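Mandelate racemase/muconate lactonizing enzyme family protein (Azoarcus sp., PDB 2QDE) belongs to the mandelate racemase/muconate lactonizing enzyme family of the enolase superfamily and carries a barium ion at the metal site of its barrel domain. Local coordinates at residues N101-H112 with T271-K279; G303-A314 with L357-I367. One frame throughout, in Å; residues are numbered along the deposited sequence.

Interaction 1 (N101-H112 with T271-K279); sequences NQAKATVDFALH and TQKAGGLLK
Asn101 opens the contact by sending ND2 to Lys273 O, a bond of 2.8 Å bent to 139° at the hydrogen; the same nitrogen bonds Glu251. Its backbone O receives a nearly straight CA-H...O contact from Gly275 CA. Gln102 and Gln272 lie CG to CG at 4.2 Å, their amide planes almost perpendicular, and both NE2 atoms bond Ala50 O. At Ala105 the backbones come nearest, its CA 3.6 Å from Gly276 CA, with CB against Gly276 N, where two glycines at positive phi break 271-274 from the helix that follows. These residues join two domains of the enolase superfamily fold: helix 101-119 of the N-terminal domain packs on the short helix and glycine turn that follow barrel strand 266-269, where Lys273 salt-bridges Asp246, a residue of the barium site. Asp108, with CG anti to its backbone N (chi1 171°), carries its carboxylate to the start of helix 277-290. OD2 takes Leu277 N at 2.8 Å from well above the carboxylate plane, while OD1 meets Leu278 N on its syn side, tilted from the plane, in a longer, nearly linear bond. A water 2.6 Å from OD1 continues to Lys279 N, bringing three successive amides of the helix's first turn under this carboxylate, whose negative charge would probably be favoured there. The Phe109 ring has Gln272 CG at its edge, with CZ 3.4 Å from Thr271 OG1 and CD1 against Leu277 CG. One face of the His112 imidazole carries Leu277 CD1, 4.0 Å from the ring centroid, while ND1 donates in the ring plane to Asp108 O.

Interaction 2 (G303-A314 with L357-I367); sequences GLEASPAAHLLA and LYPNDGPGLGI
A chi1 of -76° sets the His311 imidazole beside its own backbone N, and Leu365, at -69°, is turned likewise, its CD2 reaching 3.9 Å from His311 CD2. NE2 of His311 donates to Leu365 O at 3.1 Å; the bond is straight at the hydrogen and the oxygen lies in the ring plane, yet the donor stands above the carbonyl plane, with a C=O...N angle of 94°. A water links the same oxygen to Ser307 OG, which itself donates to Gly303 O one turn earlier. Helix 303-315, which follows barrel strand 294-296, is kinked at Pro308, and here it meets the segment that runs on from strand 356-358 into a type II' turn at Pro363-Gly366. Leu365 CD2 sits 3.8 Å from Pro308 CG, and its CD1 reaches Leu304 CD1. The Leu304 side chain crosses that of Ile367 obliquely, its CD1 3.8 Å from Ile367 CG1, while Ile367 CD1 lies 3.2 Å from Ser307 OG. Toward Ala314 the packing is mainly aliphatic: Leu357 CD2 packs on Ala310 CB at 3.9 Å, and Pro359 CG meets the Ala314 methyl.

Both contacts are buried and touch one another, their centres about 14 Å apart. Interaction 1 spans the two domains, whereas interaction 2 stays within the barrel domain, although Leu304 of helix 303-315 also reaches strand 45-49. That helix is common ground: Pro308 meets the ring of Phe109 and Leu277 from interaction 1, and Gln272 NE2 probably bonds Glu305 OE2 at 3.0 Å. Chemically they differ. In interaction 1 a carboxylate gathers the amides of a helix start, two directly and one through water, and Lys273 leads toward the metal site; in 303-314 with 357-367, a neutral carbonyl takes an imidazole N-H and a water amid mostly aliphatic packing.

Interaction 1 (N101-H112 with T271-K279)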
# COMPACT_ATOMS: atom_id res chain seq x y z
N ASN A 101 -3.00 -32.30 7.80
CA ASN A 101 -1.54 -32.23 7.76
C ASN A 101 -0.83 -33.33 8.55
O ASN A 101 0.17 -33.87 8.08
CB ASN A 101 -1.08 -30.86 8.26
CG ASN A 101 -1.59 -29.73 7.39
OD1 ASN A 101 -2.77 -29.68 7.06
ND2 ASN A 101 -0.70 -28.81 7.04
N GLN A 102 -1.33 -33.66 9.74
CA GLN A 102 -0.68 -34.69 10.55
C GLN A 102 -0.77 -36.08 9.92
O GLN A 102 0.17 -36.87 10.00
CB GLN A 102 -1.26 -34.71 11.96
CG GLN A 102 -0.65 -35.75 12.90
CD GLN A 102 -1.03 -35.51 14.35
OE1 GLN A 102 -2.09 -34.97 14.64
NE2 GLN A 102 -0.17 -35.94 15.27
N ALA A 103 -1.92 -36.37 9.30
CA ALA A 103 -2.13 -37.65 8.63
C ALA A 103 -1.18 -37.73 7.44
O ALA A 103 -0.54 -38.76 7.21
CB ALA A 103 -3.57 -37.76 8.17
N LYS A 104 -1.10 -36.64 6.68
CA LYS A 104 -0.22 -36.58 5.51
C LYS A 104 1.23 -36.73 5.96
O LYS A 104 2.02 -37.44 5.33
CB LYS A 104 -0.39 -35.25 4.77
CG LYS A 104 -1.74 -35.05 4.10
CD LYS A 104 -1.86 -33.62 3.57
CE LYS A 104 -3.15 -33.41 2.79
NZ LYS A 104 -3.39 -31.98 2.47
N ALA A 105 1.58 -36.05 7.05
CA ALA A 105 2.94 -36.09 7.57
C ALA A 105 3.33 -37.53 7.93
O ALA A 105 4.43 -37.98 7.63
CB ALA A 105 3.06 -35.21 8.80
N THR A 106 2.41 -38.23 8.57
CA THR A 106 2.65 -39.61 8.97
C THR A 106 2.99 -40.49 7.78
O THR A 106 3.90 -41.33 7.85
CB THR A 106 1.43 -40.17 9.70
OG1 THR A 106 1.17 -39.36 10.86
CG2 THR A 106 1.67 -41.60 10.15
N VAL A 107 2.26 -40.31 6.68
CA VAL A 107 2.50 -41.07 5.47
C VAL A 107 3.90 -40.74 4.93
O VAL A 107 4.68 -41.62 4.59
CB VAL A 107 1.45 -40.73 4.39
CG1 VAL A 107 1.83 -41.36 3.05
CG2 VAL A 107 0.08 -41.22 4.83
N ASP A 108 4.19 -39.44 4.89
CA ASP A 108 5.48 -38.93 4.41
C ASP A 108 6.64 -39.53 5.21
O ASP A 108 7.67 -39.91 4.64
CB ASP A 108 5.48 -37.40 4.53
CG ASP A 108 6.85 -36.78 4.26
OD1 ASP A 108 7.01 -36.10 3.22
OD2 ASP A 108 7.76 -36.97 5.09
N PHE A 109 6.48 -39.60 6.53
CA PHE A 109 7.52 -40.15 7.40
C PHE A 109 7.84 -41.60 7.05
O PHE A 109 9.01 -41.98 6.96
CB PHE A 109 7.10 -40.11 8.88
CG PHE A 109 6.85 -38.72 9.42
CD1 PHE A 109 7.38 -37.59 8.78
CD2 PHE A 109 6.09 -38.55 10.57
CE1 PHE A 109 7.15 -36.31 9.29
CE2 PHE A 109 5.85 -37.27 11.09
CZ PHE A 109 6.38 -36.16 10.45
N ALA A 110 6.80 -42.40 6.86
CA ALA A 110 6.96 -43.82 6.53
C ALA A 110 7.51 -44.01 5.12
O ALA A 110 8.19 -45.00 4.85
CB ALA A 110 5.62 -44.57 6.68
N LEU A 111 7.22 -43.08 4.22
CA LEU A 111 7.74 -43.20 2.86
C LEU A 111 9.26 -43.00 2.89
O LEU A 111 10.00 -43.77 2.29
CB LEU A 111 7.07 -42.18 1.94
CG LEU A 111 5.66 -42.53 1.46
CD1 LEU A 111 4.99 -41.32 0.82
CD2 LEU A 111 5.73 -43.69 0.46
N HIS A 112 9.71 -41.97 3.61
CA HIS A 112 11.14 -41.70 3.71
C HIS A 112 11.86 -42.86 4.39
O HIS A 112 12.97 -43.22 4.02
CB HIS A 112 11.41 -40.42 4.49
CG HIS A 112 11.22 -39.16 3.69
ND1 HIS A 112 9.98 -38.59 3.50
CD2 HIS A 112 12.11 -38.38 3.03
CE1 HIS A 112 10.11 -37.50 2.76
NE2 HIS A 112 11.39 -37.36 2.46
N THR A 271 7.01 -30.87 12.20
CA THR A 271 6.88 -31.65 10.99
C THR A 271 5.42 -32.04 10.73
O THR A 271 5.00 -32.13 9.58
CB THR A 271 7.77 -32.91 11.02
OG1 THR A 271 7.62 -33.58 12.27
CG2 THR A 271 9.23 -32.52 10.84
N GLN A 272 4.66 -32.27 11.79
CA GLN A 272 3.26 -32.65 11.62
C GLN A 272 2.39 -31.46 11.19
O GLN A 272 1.37 -31.63 10.53
CB GLN A 272 2.70 -33.26 12.92
CG GLN A 272 3.33 -34.60 13.27
CD GLN A 272 4.51 -34.48 14.22
OE1 GLN A 272 5.20 -33.46 14.24
NE2 GLN A 272 4.75 -35.53 15.00
N LYS A 273 2.79 -30.25 11.57
CA LYS A 273 2.04 -29.06 11.19
C LYS A 273 2.28 -28.77 9.72
O LYS A 273 1.35 -28.49 8.96
CB LYS A 273 2.47 -27.87 12.04
CG LYS A 273 1.77 -26.56 11.69
CD LYS A 273 2.25 -25.40 12.56
CE LYS A 273 3.75 -25.16 12.43
NZ LYS A 273 4.19 -23.95 13.18
N ALA A 274 3.55 -28.86 9.33
CA ALA A 274 3.96 -28.60 7.94
C ALA A 274 3.32 -29.61 6.99
O ALA A 274 3.00 -29.28 5.85
CB ALA A 274 5.48 -28.67 7.83
N GLY A 275 3.16 -30.85 7.46
CA GLY A 275 2.56 -31.88 6.63
C GLY A 275 3.50 -32.96 6.15
O GLY A 275 3.15 -33.73 5.26
N GLY A 276 4.70 -33.04 6.73
CA GLY A 276 5.65 -34.05 6.31
C GLY A 276 7.03 -33.46 6.09
O GLY A 276 7.20 -32.25 6.08
N LEU A 277 8.03 -34.32 5.91
CA LEU A 277 9.40 -33.86 5.70
C LEU A 277 9.58 -33.05 4.42
O LEU A 277 10.26 -32.03 4.43
CB LEU A 277 10.36 -35.05 5.72
CG LEU A 277 10.44 -35.82 7.05
CD1 LEU A 277 11.27 -37.09 6.87
CD2 LEU A 277 11.04 -34.92 8.14
N LEU A 278 8.97 -33.50 3.32
CA LEU A 278 9.09 -32.76 2.06
C LEU A 278 8.42 -31.40 2.22
O LEU A 278 9.00 -30.38 1.87
CB LEU A 278 8.44 -33.54 0.91
CG LEU A 278 8.38 -32.82 -0.44
CD1 LEU A 278 9.76 -32.28 -0.83
CD2 LEU A 278 7.85 -33.77 -1.50
N LYS A 279 7.19 -31.39 2.74
CA LYS A 279 6.47 -30.14 2.96
C LYS A 279 7.27 -29.23 3.89
O LYS A 279 7.28 -28.00 3.73
CB LYS A 279 5.08 -30.42 3.57
CG LYS A 279 4.08 -31.05 2.60
CD LYS A 279 3.59 -30.06 1.54
CE LYS A 279 2.57 -29.05 2.12
NZ LYS A 279 2.81 -27.64 1.63
O HOH W 1 5.49 -33.97 2.94

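Interaction 2 (G303-A314 with L357-I367)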
# COMPACT_ATOMS: atom_id res chain seq x y z
N GLY A 303 10.48 -42.36 20.47
CA GLY A 303 11.73 -42.08 19.78
C GLY A 303 11.48 -42.12 18.28
O GLY A 303 12.24 -41.55 17.50
N LEU A 304 10.41 -42.80 17.89
CA LEU A 304 10.06 -42.88 16.47
C LEU A 304 9.46 -41.55 16.03
O LEU A 304 9.76 -41.06 14.95
CB LEU A 304 9.07 -44.01 16.20
CG LEU A 304 8.65 -44.14 14.72
CD1 LEU A 304 9.89 -44.30 13.86
CD2 LEU A 304 7.72 -45.33 14.54
N GLU A 305 8.62 -40.96 16.88
CA GLU A 305 8.01 -39.67 16.56
C GLU A 305 9.10 -38.61 16.41
O GLU A 305 9.03 -37.74 15.55
CB GLU A 305 7.04 -39.26 17.68
CG GLU A 305 6.28 -37.96 17.46
CD GLU A 305 7.09 -36.70 17.77
OE1 GLU A 305 7.96 -36.75 18.67
OE2 GLU A 305 6.85 -35.66 17.12
N ALA A 306 10.13 -38.70 17.25
CA ALA A 306 11.22 -37.72 17.20
C ALA A 306 12.16 -37.86 16.00
O ALA A 306 12.81 -36.89 15.60
CB ALA A 306 12.02 -37.77 18.49
N SER A 307 12.22 -39.05 15.42
CA SER A 307 13.14 -39.31 14.30
C SER A 307 13.05 -38.47 13.02
O SER A 307 14.06 -37.95 12.57
CB SER A 307 13.10 -40.79 13.93
OG SER A 307 13.72 -41.54 14.95
N PRO A 308 11.86 -38.35 12.42
CA PRO A 308 11.80 -37.54 11.19
C PRO A 308 12.43 -36.16 11.42
O PRO A 308 13.28 -35.70 10.65
CB PRO A 308 10.31 -37.46 10.89
CG PRO A 308 9.80 -38.77 11.42
CD PRO A 308 10.53 -38.90 12.75
N ALA A 309 12.02 -35.50 12.50
CA ALA A 309 12.54 -34.19 12.84
C ALA A 309 14.05 -34.24 13.11
O ALA A 309 14.79 -33.35 12.69
CB ALA A 309 11.81 -33.63 14.07
N ALA A 310 14.52 -35.29 13.78
CA ALA A 310 15.95 -35.41 14.07
C ALA A 310 16.74 -35.41 12.77
O ALA A 310 17.77 -34.74 12.65
CB ALA A 310 16.22 -36.68 14.86
N HIS A 311 16.27 -36.17 11.78
CA HIS A 311 16.95 -36.24 10.49
C HIS A 311 16.91 -34.89 9.76
O HIS A 311 17.92 -34.43 9.20
CB HIS A 311 16.30 -37.32 9.63
CG HIS A 311 16.68 -38.72 10.03
ND1 HIS A 311 17.89 -39.29 9.70
CD2 HIS A 311 16.02 -39.64 10.77
CE1 HIS A 311 17.95 -40.51 10.21
NE2 HIS A 311 16.83 -40.75 10.86
N LEU A 312 15.74 -34.25 9.78
CA LEU A 312 15.56 -32.95 9.14
C LEU A 312 16.38 -31.85 9.81
O LEU A 312 16.98 -31.02 9.12
CB LEU A 312 14.07 -32.57 9.18
CG LEU A 312 13.74 -31.20 8.56
CD1 LEU A 312 13.88 -31.29 7.05
CD2 LEU A 312 12.32 -30.78 8.95
N LEU A 313 16.41 -31.82 11.14
CA LEU A 313 17.15 -30.80 11.86
C LEU A 313 18.66 -30.90 11.67
O LEU A 313 19.38 -29.90 11.82
CB LEU A 313 16.83 -30.84 13.36
CG LEU A 313 15.37 -30.62 13.77
CD1 LEU A 313 15.26 -30.59 15.28
CD2 LEU A 313 14.85 -29.33 13.17
N ALA A 314 19.15 -32.09 11.36
CA ALA A 314 20.58 -32.28 11.16
C ALA A 314 20.97 -32.07 9.70
O ALA A 314 22.13 -31.78 9.40
CB ALA A 314 20.99 -33.68 11.60
N LEU A 357 20.79 -33.45 20.70
CA LEU A 357 20.11 -34.56 20.05
C LEU A 357 20.97 -35.04 18.89
O LEU A 357 21.41 -34.24 18.07
CB LEU A 357 18.73 -34.14 19.53
CG LEU A 357 18.07 -35.00 18.43
CD1 LEU A 357 17.92 -36.45 18.90
CD2 LEU A 357 16.71 -34.42 18.06
N TYR A 358 21.22 -36.35 18.84
CA TYR A 358 22.02 -36.94 17.77
C TYR A 358 21.12 -37.84 16.94
O TYR A 358 20.43 -38.69 17.49
CB TYR A 358 23.14 -37.80 18.34
CG TYR A 358 24.15 -37.07 19.18
CD1 TYR A 358 25.40 -36.72 18.67
CD2 TYR A 358 23.87 -36.75 20.51
CE1 TYR A 358 26.35 -36.06 19.46
CE2 TYR A 358 24.80 -36.10 21.31
CZ TYR A 358 26.04 -35.75 20.78
OH TYR A 358 26.94 -35.09 21.58
N PRO A 359 21.14 -37.68 15.61
CA PRO A 359 20.29 -38.53 14.78
C PRO A 359 20.87 -39.94 14.68
O PRO A 359 22.09 -40.11 14.60
CB PRO A 359 20.31 -37.81 13.43
CG PRO A 359 21.71 -37.28 13.39
CD PRO A 359 21.90 -36.72 14.79
N ASN A 360 20.01 -40.96 14.68
CA ASN A 360 20.49 -42.33 14.55
C ASN A 360 21.08 -42.43 13.14
O ASN A 360 20.69 -41.67 12.25
CB ASN A 360 19.35 -43.34 14.73
CG ASN A 360 19.00 -43.57 16.20
OD1 ASN A 360 17.95 -44.15 16.51
ND2 ASN A 360 19.87 -43.13 17.10
N ASP A 361 22.00 -43.36 12.93
CA ASP A 361 22.61 -43.49 11.62
C ASP A 361 22.20 -44.73 10.84
O ASP A 361 22.77 -45.02 9.79
CB ASP A 361 24.12 -43.41 11.75
CG ASP A 361 24.58 -42.07 12.30
OD1 ASP A 361 24.32 -41.03 11.65
OD2 ASP A 361 25.19 -42.05 13.40
N GLY A 362 21.22 -45.45 11.35
CA GLY A 362 20.76 -46.64 10.65
C GLY A 362 19.99 -46.27 9.39
O GLY A 362 19.68 -45.09 9.18
N PRO A 363 19.65 -47.25 8.55
CA PRO A 363 18.91 -46.99 7.31
C PRO A 363 17.51 -46.45 7.60
O PRO A 363 16.89 -46.83 8.60
CB PRO A 363 18.85 -48.37 6.64
CG PRO A 363 20.05 -49.10 7.23
CD PRO A 363 19.98 -48.68 8.67
N GLY A 364 17.00 -45.59 6.72
CA GLY A 364 15.68 -45.01 6.92
C GLY A 364 15.67 -44.11 8.14
O GLY A 364 16.63 -43.36 8.37
N LEU A 365 14.61 -44.17 8.94
CA LEU A 365 14.54 -43.33 10.14
C LEU A 365 15.45 -43.89 11.23
O LEU A 365 15.64 -43.27 12.28
CB LEU A 365 13.10 -43.25 10.66
CG LEU A 365 12.13 -42.45 9.78
CD1 LEU A 365 10.70 -42.68 10.23
CD2 LEU A 365 12.49 -40.96 9.84
N GLY A 366 16.02 -45.07 10.98
CA GLY A 366 16.92 -45.70 11.92
C GLY A 366 16.31 -46.15 13.24
O GLY A 366 16.98 -46.12 14.27
N ILE A 367 15.05 -46.58 13.20
CA ILE A 367 14.35 -47.03 14.39
C ILE A 367 13.90 -48.49 14.31
O ILE A 367 13.42 -48.95 13.27
CB ILE A 367 13.09 -46.16 14.66
CG1 ILE A 367 13.50 -44.70 14.89
CG2 ILE A 367 12.32 -46.70 15.86
CD1 ILE A 367 14.34 -44.47 16.13
O HOH W 2 16.51 -42.08 14.43